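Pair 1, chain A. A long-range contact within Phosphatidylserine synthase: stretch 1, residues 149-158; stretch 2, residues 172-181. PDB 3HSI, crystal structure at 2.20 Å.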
# COMPACT_ATOMS: atom_id res chain seq x y z
N ASP A 149 3.07 4.42 36.49
CA ASP A 149 4.19 4.99 37.22
C ASP A 149 5.48 4.51 36.59
O ASP A 149 5.73 4.88 35.43
CB ASP A 149 4.07 4.73 38.73
CG ASP A 149 2.89 5.48 39.33
OD1 ASP A 149 2.20 6.20 38.58
OD2 ASP A 149 2.65 5.36 40.55
N ASP A 150 6.26 3.68 37.31
CA ASP A 150 7.54 3.15 36.85
C ASP A 150 7.48 1.66 36.42
O ASP A 150 8.53 0.99 36.30
CB ASP A 150 8.61 3.31 37.94
CG ASP A 150 9.05 4.75 38.16
OD1 ASP A 150 8.94 5.60 37.23
OD2 ASP A 150 9.53 5.05 39.29
N THR A 151 6.28 1.14 36.15
CA THR A 151 6.11 -0.25 35.73
C THR A 151 5.59 -0.37 34.28
O THR A 151 4.59 0.25 33.92
CB THR A 151 5.21 -1.01 36.75
OG1 THR A 151 5.81 -0.87 38.04
CG2 THR A 151 5.10 -2.49 36.45
N VAL A 152 6.30 -1.15 33.45
CA VAL A 152 5.83 -1.46 32.12
C VAL A 152 5.10 -2.82 32.09
O VAL A 152 5.64 -3.83 32.53
CB VAL A 152 6.95 -1.43 31.08
CG1 VAL A 152 6.42 -1.85 29.72
CG2 VAL A 152 7.54 -0.03 30.96
N LEU A 153 3.87 -2.82 31.57
CA LEU A 153 3.18 -4.07 31.26
C LEU A 153 3.09 -4.16 29.74
O LEU A 153 2.39 -3.37 29.11
CB LEU A 153 1.80 -4.10 31.92
CG LEU A 153 1.00 -5.42 31.91
CD1 LEU A 153 1.79 -6.58 32.55
CD2 LEU A 153 -0.36 -5.27 32.62
N TYR A 154 3.83 -5.09 29.16
CA TYR A 154 3.93 -5.17 27.71
C TYR A 154 3.19 -6.40 27.20
O TYR A 154 3.38 -7.51 27.72
CB TYR A 154 5.40 -5.19 27.27
CG TYR A 154 5.58 -4.96 25.78
CD1 TYR A 154 5.84 -3.68 25.28
CD2 TYR A 154 5.49 -6.04 24.86
CE1 TYR A 154 5.99 -3.47 23.90
CE2 TYR A 154 5.63 -5.83 23.51
CZ TYR A 154 5.89 -4.55 23.03
OH TYR A 154 6.02 -4.36 21.67
N SER A 155 2.37 -6.22 26.17
CA SER A 155 1.60 -7.31 25.60
C SER A 155 1.01 -6.94 24.25
O SER A 155 0.72 -5.76 23.98
CB SER A 155 0.42 -7.68 26.51
OG SER A 155 -0.27 -8.76 25.95
N GLY A 156 0.79 -7.95 23.42
CA GLY A 156 0.13 -7.72 22.12
C GLY A 156 -1.38 -7.51 22.28
O GLY A 156 -2.06 -7.17 21.31
N ALA A 157 -1.90 -7.68 23.50
CA ALA A 157 -3.35 -7.74 23.78
C ALA A 157 -4.00 -6.36 23.75
O ALA A 157 -3.41 -5.39 24.22
CB ALA A 157 -3.61 -8.37 25.14
N SER A 158 -5.22 -6.28 23.21
CA SER A 158 -6.05 -5.07 23.38
C SER A 158 -6.96 -5.27 24.59
O SER A 158 -6.82 -6.27 25.30
CB SER A 158 -6.90 -4.82 22.16
OG SER A 158 -6.10 -4.42 21.08
N TYR A 172 -5.44 -15.83 23.48
CA TYR A 172 -4.13 -16.06 24.14
C TYR A 172 -3.09 -15.08 23.63
O TYR A 172 -2.94 -14.90 22.41
CB TYR A 172 -3.68 -17.50 23.90
CG TYR A 172 -2.62 -18.09 24.82
CD1 TYR A 172 -2.51 -17.69 26.16
CD2 TYR A 172 -1.76 -19.10 24.35
CE1 TYR A 172 -1.55 -18.27 27.02
CE2 TYR A 172 -0.81 -19.68 25.18
CZ TYR A 172 -0.71 -19.27 26.51
OH TYR A 172 0.22 -19.86 27.32
N ASP A 173 -2.42 -14.40 24.55
CA ASP A 173 -1.30 -13.56 24.17
C ASP A 173 -0.15 -13.81 25.16
O ASP A 173 -0.22 -14.74 26.02
CB ASP A 173 -1.75 -12.07 24.14
CG ASP A 173 -1.04 -11.24 23.05
OD1 ASP A 173 0.18 -11.08 23.15
OD2 ASP A 173 -1.69 -10.75 22.10
N ARG A 174 0.90 -13.00 25.05
CA ARG A 174 1.99 -13.02 26.02
C ARG A 174 2.01 -11.74 26.81
O ARG A 174 1.58 -10.72 26.30
CB ARG A 174 3.33 -13.18 25.33
CG ARG A 174 3.58 -14.56 24.83
CD ARG A 174 4.85 -14.57 24.02
NE ARG A 174 6.04 -14.47 24.85
CZ ARG A 174 7.20 -13.96 24.43
NH1 ARG A 174 7.32 -13.48 23.20
NH2 ARG A 174 8.25 -13.96 25.24
N TYR A 175 2.49 -11.79 28.05
CA TYR A 175 2.40 -10.62 28.93
C TYR A 175 3.66 -10.53 29.76
O TYR A 175 4.01 -11.49 30.45
CB TYR A 175 1.16 -10.73 29.87
CG TYR A 175 0.00 -11.45 29.23
CD1 TYR A 175 -0.96 -10.77 28.49
CD2 TYR A 175 -0.10 -12.84 29.31
CE1 TYR A 175 -2.02 -11.44 27.90
CE2 TYR A 175 -1.15 -13.52 28.69
CZ TYR A 175 -2.09 -12.83 27.99
OH TYR A 175 -3.10 -13.53 27.38
N GLN A 176 4.33 -9.39 29.68
CA GLN A 176 5.53 -9.19 30.49
C GLN A 176 5.42 -7.94 31.33
O GLN A 176 5.10 -6.85 30.84
CB GLN A 176 6.78 -9.12 29.63
CG GLN A 176 7.08 -10.42 28.97
CD GLN A 176 6.29 -10.59 27.70
OE1 GLN A 176 5.90 -9.61 27.07
NE2 GLN A 176 6.04 -11.84 27.31
N LYS A 177 5.69 -8.11 32.61
CA LYS A 177 5.72 -7.01 33.55
C LYS A 177 7.18 -6.66 33.89
O LYS A 177 7.95 -7.52 34.34
CB LYS A 177 4.92 -7.36 34.82
CG LYS A 177 4.39 -6.13 35.52
CD LYS A 177 4.53 -6.19 37.00
CE LYS A 177 3.82 -7.34 37.59
NZ LYS A 177 3.70 -7.08 39.05
N ILE A 178 7.56 -5.42 33.60
CA ILE A 178 8.90 -4.93 33.90
C ILE A 178 8.85 -3.67 34.75
O ILE A 178 8.36 -2.62 34.33
CB ILE A 178 9.74 -4.66 32.61
CG1 ILE A 178 9.84 -5.90 31.75
CG2 ILE A 178 11.15 -4.21 32.99
CD1 ILE A 178 9.86 -5.59 30.25
N THR A 179 9.35 -3.82 35.96
CA THR A 179 9.48 -2.75 36.91
C THR A 179 10.86 -2.08 36.72
O THR A 179 11.87 -2.58 37.19
CB THR A 179 9.35 -3.29 38.33
OG1 THR A 179 8.05 -3.90 38.47
CG2 THR A 179 9.47 -2.16 39.32
N HIS A 180 10.89 -0.96 36.00
CA HIS A 180 12.14 -0.30 35.64
C HIS A 180 11.87 1.16 35.28
O HIS A 180 11.37 1.47 34.17
CB HIS A 180 12.80 -1.02 34.45
CG HIS A 180 14.24 -0.68 34.28
ND1 HIS A 180 14.72 0.61 34.36
CD2 HIS A 180 15.32 -1.47 34.04
CE1 HIS A 180 16.03 0.60 34.18
NE2 HIS A 180 16.42 -0.65 33.98
N ALA A 181 12.22 2.05 36.19
CA ALA A 181 11.91 3.49 36.03
C ALA A 181 12.41 4.09 34.71
O ALA A 181 11.72 4.89 34.08
CB ALA A 181 12.45 4.27 37.22

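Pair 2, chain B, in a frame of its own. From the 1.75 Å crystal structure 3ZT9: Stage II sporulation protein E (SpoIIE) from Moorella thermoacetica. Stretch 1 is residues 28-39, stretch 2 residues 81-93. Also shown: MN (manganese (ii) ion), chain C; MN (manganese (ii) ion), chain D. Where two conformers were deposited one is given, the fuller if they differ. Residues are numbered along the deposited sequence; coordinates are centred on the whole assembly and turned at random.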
# COMPACT_ATOMS: atom_id res chain seq x y z
N VAL B 28 -14.80 3.73 5.16
CA VAL B 28 -16.07 3.87 4.49
C VAL B 28 -17.01 2.77 4.95
O VAL B 28 -16.92 1.63 4.47
CB VAL B 28 -15.86 3.80 2.96
CG1 VAL B 28 -17.06 3.18 2.28
CG2 VAL B 28 -15.56 5.17 2.41
N GLU B 29 -17.88 3.09 5.90
CA GLU B 29 -18.91 2.15 6.34
C GLU B 29 -18.33 0.78 6.73
O GLU B 29 -18.64 -0.23 6.11
CB GLU B 29 -19.96 1.98 5.22
CG GLU B 29 -19.61 0.87 4.20
CD GLU B 29 -19.25 1.39 2.83
OE1 GLU B 29 -19.78 2.46 2.43
OE2 GLU B 29 -18.43 0.71 2.15
N GLY B 30 -17.48 0.72 7.74
CA GLY B 30 -16.94 -0.57 8.15
C GLY B 30 -16.04 -1.25 7.11
O GLY B 30 -15.58 -2.37 7.35
N VAL B 31 -15.81 -0.58 5.98
CA VAL B 31 -14.78 -1.03 5.02
C VAL B 31 -13.64 -0.04 4.98
O VAL B 31 -13.85 1.14 4.71
CB VAL B 31 -15.29 -1.12 3.58
CG1 VAL B 31 -14.21 -1.71 2.65
CG2 VAL B 31 -16.60 -1.95 3.50
N ILE B 32 -12.43 -0.54 5.16
CA ILE B 32 -11.25 0.31 5.18
C ILE B 32 -10.40 0.00 3.95
O ILE B 32 -10.17 -1.18 3.63
CB ILE B 32 -10.43 0.08 6.46
CG1 ILE B 32 -11.29 0.36 7.69
CG2 ILE B 32 -9.21 0.97 6.47
CD1 ILE B 32 -10.54 0.40 8.99
N PHE B 33 -9.97 1.04 3.24
CA PHE B 33 -9.06 0.85 2.12
C PHE B 33 -7.67 1.36 2.51
O PHE B 33 -7.53 2.42 3.12
CB PHE B 33 -9.55 1.62 0.91
CG PHE B 33 -10.89 1.13 0.38
CD1 PHE B 33 -12.07 1.47 1.03
CD2 PHE B 33 -10.95 0.34 -0.76
CE1 PHE B 33 -13.31 1.02 0.55
CE2 PHE B 33 -12.18 -0.08 -1.25
CZ PHE B 33 -13.36 0.27 -0.60
N LEU B 34 -6.67 0.59 2.14
CA LEU B 34 -5.28 0.92 2.46
C LEU B 34 -4.50 0.82 1.18
O LEU B 34 -4.50 -0.23 0.57
CB LEU B 34 -4.69 -0.12 3.45
CG LEU B 34 -5.51 -0.42 4.72
CD1 LEU B 34 -4.91 -1.64 5.41
CD2 LEU B 34 -5.48 0.75 5.67
N ALA B 35 -3.78 1.87 0.80
CA ALA B 35 -3.10 1.84 -0.47
C ALA B 35 -1.74 2.50 -0.39
O ALA B 35 -1.57 3.51 0.31
CB ALA B 35 -3.95 2.55 -1.58
N VAL B 36 -0.78 1.95 -1.15
CA VAL B 36 0.51 2.62 -1.30
C VAL B 36 0.84 2.68 -2.78
O VAL B 36 0.71 1.70 -3.48
CB VAL B 36 1.67 1.87 -0.54
CG1 VAL B 36 3.02 2.51 -0.83
CG2 VAL B 36 1.40 1.85 1.00
N GLY B 37 1.32 3.83 -3.25
CA GLY B 37 1.74 3.94 -4.63
C GLY B 37 3.20 4.39 -4.65
O GLY B 37 3.67 5.08 -3.73
N ASP B 38 3.91 4.01 -5.71
CA ASP B 38 5.29 4.43 -5.86
C ASP B 38 5.41 4.93 -7.29
O ASP B 38 5.36 4.12 -8.20
CB ASP B 38 6.21 3.20 -5.61
CG ASP B 38 7.68 3.46 -5.90
OD1 ASP B 38 8.00 4.51 -6.49
OD2 ASP B 38 8.53 2.61 -5.54
N GLY B 39 5.54 6.24 -7.50
CA GLY B 39 5.68 6.77 -8.85
C GLY B 39 7.04 6.40 -9.45
O GLY B 39 8.06 6.44 -8.80
N GLY B 81 4.04 7.26 -14.58
CA GLY B 81 3.50 5.93 -14.27
C GLY B 81 3.75 5.60 -12.82
O GLY B 81 4.51 6.27 -12.15
N ALA B 82 3.12 4.54 -12.31
CA ALA B 82 3.34 4.16 -10.93
C ALA B 82 3.02 2.69 -10.74
O ALA B 82 2.32 2.09 -11.56
CB ALA B 82 2.41 5.00 -10.04
N VAL B 83 3.53 2.11 -9.66
CA VAL B 83 3.11 0.79 -9.22
C VAL B 83 2.28 1.05 -7.96
O VAL B 83 2.46 2.07 -7.32
CB VAL B 83 4.33 -0.13 -8.94
CG1 VAL B 83 5.13 -0.28 -10.23
CG2 VAL B 83 5.24 0.41 -7.79
N ALA B 84 1.36 0.16 -7.61
CA ALA B 84 0.46 0.43 -6.47
C ALA B 84 -0.15 -0.84 -5.92
O ALA B 84 -0.32 -1.83 -6.64
CB ALA B 84 -0.68 1.36 -6.93
N ALA B 85 -0.48 -0.81 -4.64
CA ALA B 85 -1.15 -1.92 -3.98
C ALA B 85 -2.38 -1.34 -3.32
O ALA B 85 -2.33 -0.21 -2.83
CB ALA B 85 -0.24 -2.49 -2.92
N LEU B 86 -3.46 -2.12 -3.24
CA LEU B 86 -4.61 -1.73 -2.47
C LEU B 86 -5.13 -2.96 -1.73
O LEU B 86 -5.21 -4.07 -2.31
CB LEU B 86 -5.69 -1.23 -3.43
CG LEU B 86 -7.06 -0.97 -2.81
CD1 LEU B 86 -6.94 0.15 -1.84
CD2 LEU B 86 -8.04 -0.59 -3.94
N CYS B 87 -5.45 -2.76 -0.47
CA CYS B 87 -6.10 -3.79 0.36
C CYS B 87 -7.45 -3.24 0.75
O CYS B 87 -7.56 -2.09 1.19
CB CYS B 87 -5.35 -4.03 1.68
SG CYS B 87 -3.78 -4.87 1.56
N ARG B 88 -8.48 -4.05 0.62
CA ARG B 88 -9.82 -3.61 1.00
C ARG B 88 -10.22 -4.54 2.13
O ARG B 88 -10.30 -5.74 1.94
CB ARG B 88 -10.80 -3.76 -0.18
CG ARG B 88 -12.28 -3.44 0.16
CD ARG B 88 -13.17 -3.65 -1.11
NE ARG B 88 -14.55 -3.17 -0.97
CZ ARG B 88 -15.51 -3.84 -0.33
NH1 ARG B 88 -15.24 -5.00 0.25
NH2 ARG B 88 -16.73 -3.33 -0.26
N VAL B 89 -10.41 -3.98 3.32
CA VAL B 89 -10.70 -4.80 4.51
C VAL B 89 -12.11 -4.56 4.98
O VAL B 89 -12.43 -3.48 5.49
CB VAL B 89 -9.73 -4.43 5.64
CG1 VAL B 89 -9.87 -5.42 6.79
CG2 VAL B 89 -8.30 -4.38 5.07
N ASP B 90 -12.97 -5.54 4.78
CA ASP B 90 -14.33 -5.43 5.18
C ASP B 90 -14.47 -6.02 6.56
O ASP B 90 -14.72 -7.19 6.70
CB ASP B 90 -15.14 -6.24 4.17
CG ASP B 90 -16.60 -6.07 4.31
OD1 ASP B 90 -17.12 -5.68 5.38
OD2 ASP B 90 -17.24 -6.40 3.29
N ARG B 91 -14.31 -5.20 7.60
CA ARG B 91 -14.25 -5.75 8.94
C ARG B 91 -15.59 -6.29 9.41
O ARG B 91 -15.66 -7.26 10.14
CB ARG B 91 -13.69 -4.69 9.88
CG ARG B 91 -12.36 -4.16 9.40
CD ARG B 91 -11.82 -3.10 10.34
NE ARG B 91 -11.51 -3.66 11.64
CZ ARG B 91 -11.95 -3.20 12.81
NH1 ARG B 91 -12.77 -2.15 12.89
NH2 ARG B 91 -11.56 -3.82 13.91
N ARG B 92 -16.67 -5.70 8.93
CA ARG B 92 -18.01 -6.11 9.34
C ARG B 92 -18.36 -7.49 8.78
O ARG B 92 -18.95 -8.33 9.47
CB ARG B 92 -19.02 -5.06 8.88
CG ARG B 92 -18.94 -4.79 7.40
CD ARG B 92 -20.18 -4.16 6.84
NE ARG B 92 -20.16 -4.18 5.38
CZ ARG B 92 -20.16 -3.09 4.64
NH1 ARG B 92 -20.21 -1.89 5.18
NH2 ARG B 92 -20.13 -3.21 3.33
N GLN B 93 -17.95 -7.77 7.54
CA GLN B 93 -18.22 -9.08 6.98
C GLN B 93 -17.07 -10.06 7.17
O GLN B 93 -17.24 -11.24 6.91
CB GLN B 93 -18.58 -8.98 5.51
CG GLN B 93 -19.90 -8.31 5.30
CD GLN B 93 -20.39 -8.47 3.90
OE1 GLN B 93 -19.62 -8.35 2.95
NE2 GLN B 93 -21.67 -8.77 3.75
MN MN C . 9.51 5.80 -7.31
MN MN D . 10.70 2.90 -5.09
O HOH W 1 9.05 6.91 -5.49
O HOH W 2 10.22 4.06 -8.65
O HOH W 3 11.19 4.69 -6.34
O HOH W 4 11.40 2.13 -7.07
O HOH W 5 9.99 4.08 -3.38

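Pairs 1 and 2 each lay two antiparallel strands side by side: the N-to-C directions differ by 166° in pair 1 and 169° in pair 2, the axes approach to 4.6 Å in both, and 14 central residues superpose with an RMSD of 0.6 Å. The register is the same. V152(A) and I178(A) match I32(B) and V89(B), and each couple forms two backbone hydrogen bonds: V152(A) N to I178(A) O and I178(A) N to V152(A) O, both 2.7 Å, against I32(B) N to V89(B) O at 3.0 Å and V89(B) N to I32(B) O at 2.8 Å. One step on, Y154(A) and Q176(A) match L34(B) and C87(B), again doubly bonded. At one end the ladder closes alike, with H180(A) N donating to D150(A) O and R91(B) N to G30(B) O, each 3.1 Å.

The other ends differ. Pair 2 continues in regular pairing through V36(B) with A85(B) and D38(B) with V83(B), and D38(B) carries its strand to the metals: its OD1 lies 2.1 Å from the manganese of chain C and its OD2 2.2 Å from that of chain D. Pair 1 turns to side chains instead. S155(A) OG donates to R174(A) O at 2.7 Å and accepts from A157(A) N at 3.1 Å, while G156(A) N makes a weak bond of 3.2 Å to D173(A) OD1. A CB on G156(A) would lie 2.9 Å from D173(A) OD2, a clash. S155(A) and D173(A) match A35(B) and A84(B), which carry only methyl groups, and G156(A) matches V36(B), whose backbone N and O both bond to A85(B).

Side chains fill the matched faces differently. On the face of T151(A), L153(A) and K177(A), T151(A) CG2 meets the aliphatic K177(A) CD at 3.8 Å and L153(A) CD1 meets K177(A) CB at 3.9 Å. In pair 2, R88(B) replaces the lysine: V31(B) CG1 lies over one face of its guanidinium, and F33(B) CE2 reaches its CG at 3.6 Å. Further along this face, Y175(A) matches L86(B). The tyrosine ring receives A157(A) CB at its edge, CE1 to CB 4.4 Å, whereas L86(B) CD1 packs on A35(B) CB at 3.8 Å and approaches the F33(B) ring at its edge.

On the opposite face, Q176(A) OE1 sits at the edge of the Y154(A) ring, 4.2 Å from CD2. Pair 2 packs the matching place with apolar contact, L34(B) CB to C87(B) CB at 4.3 Å.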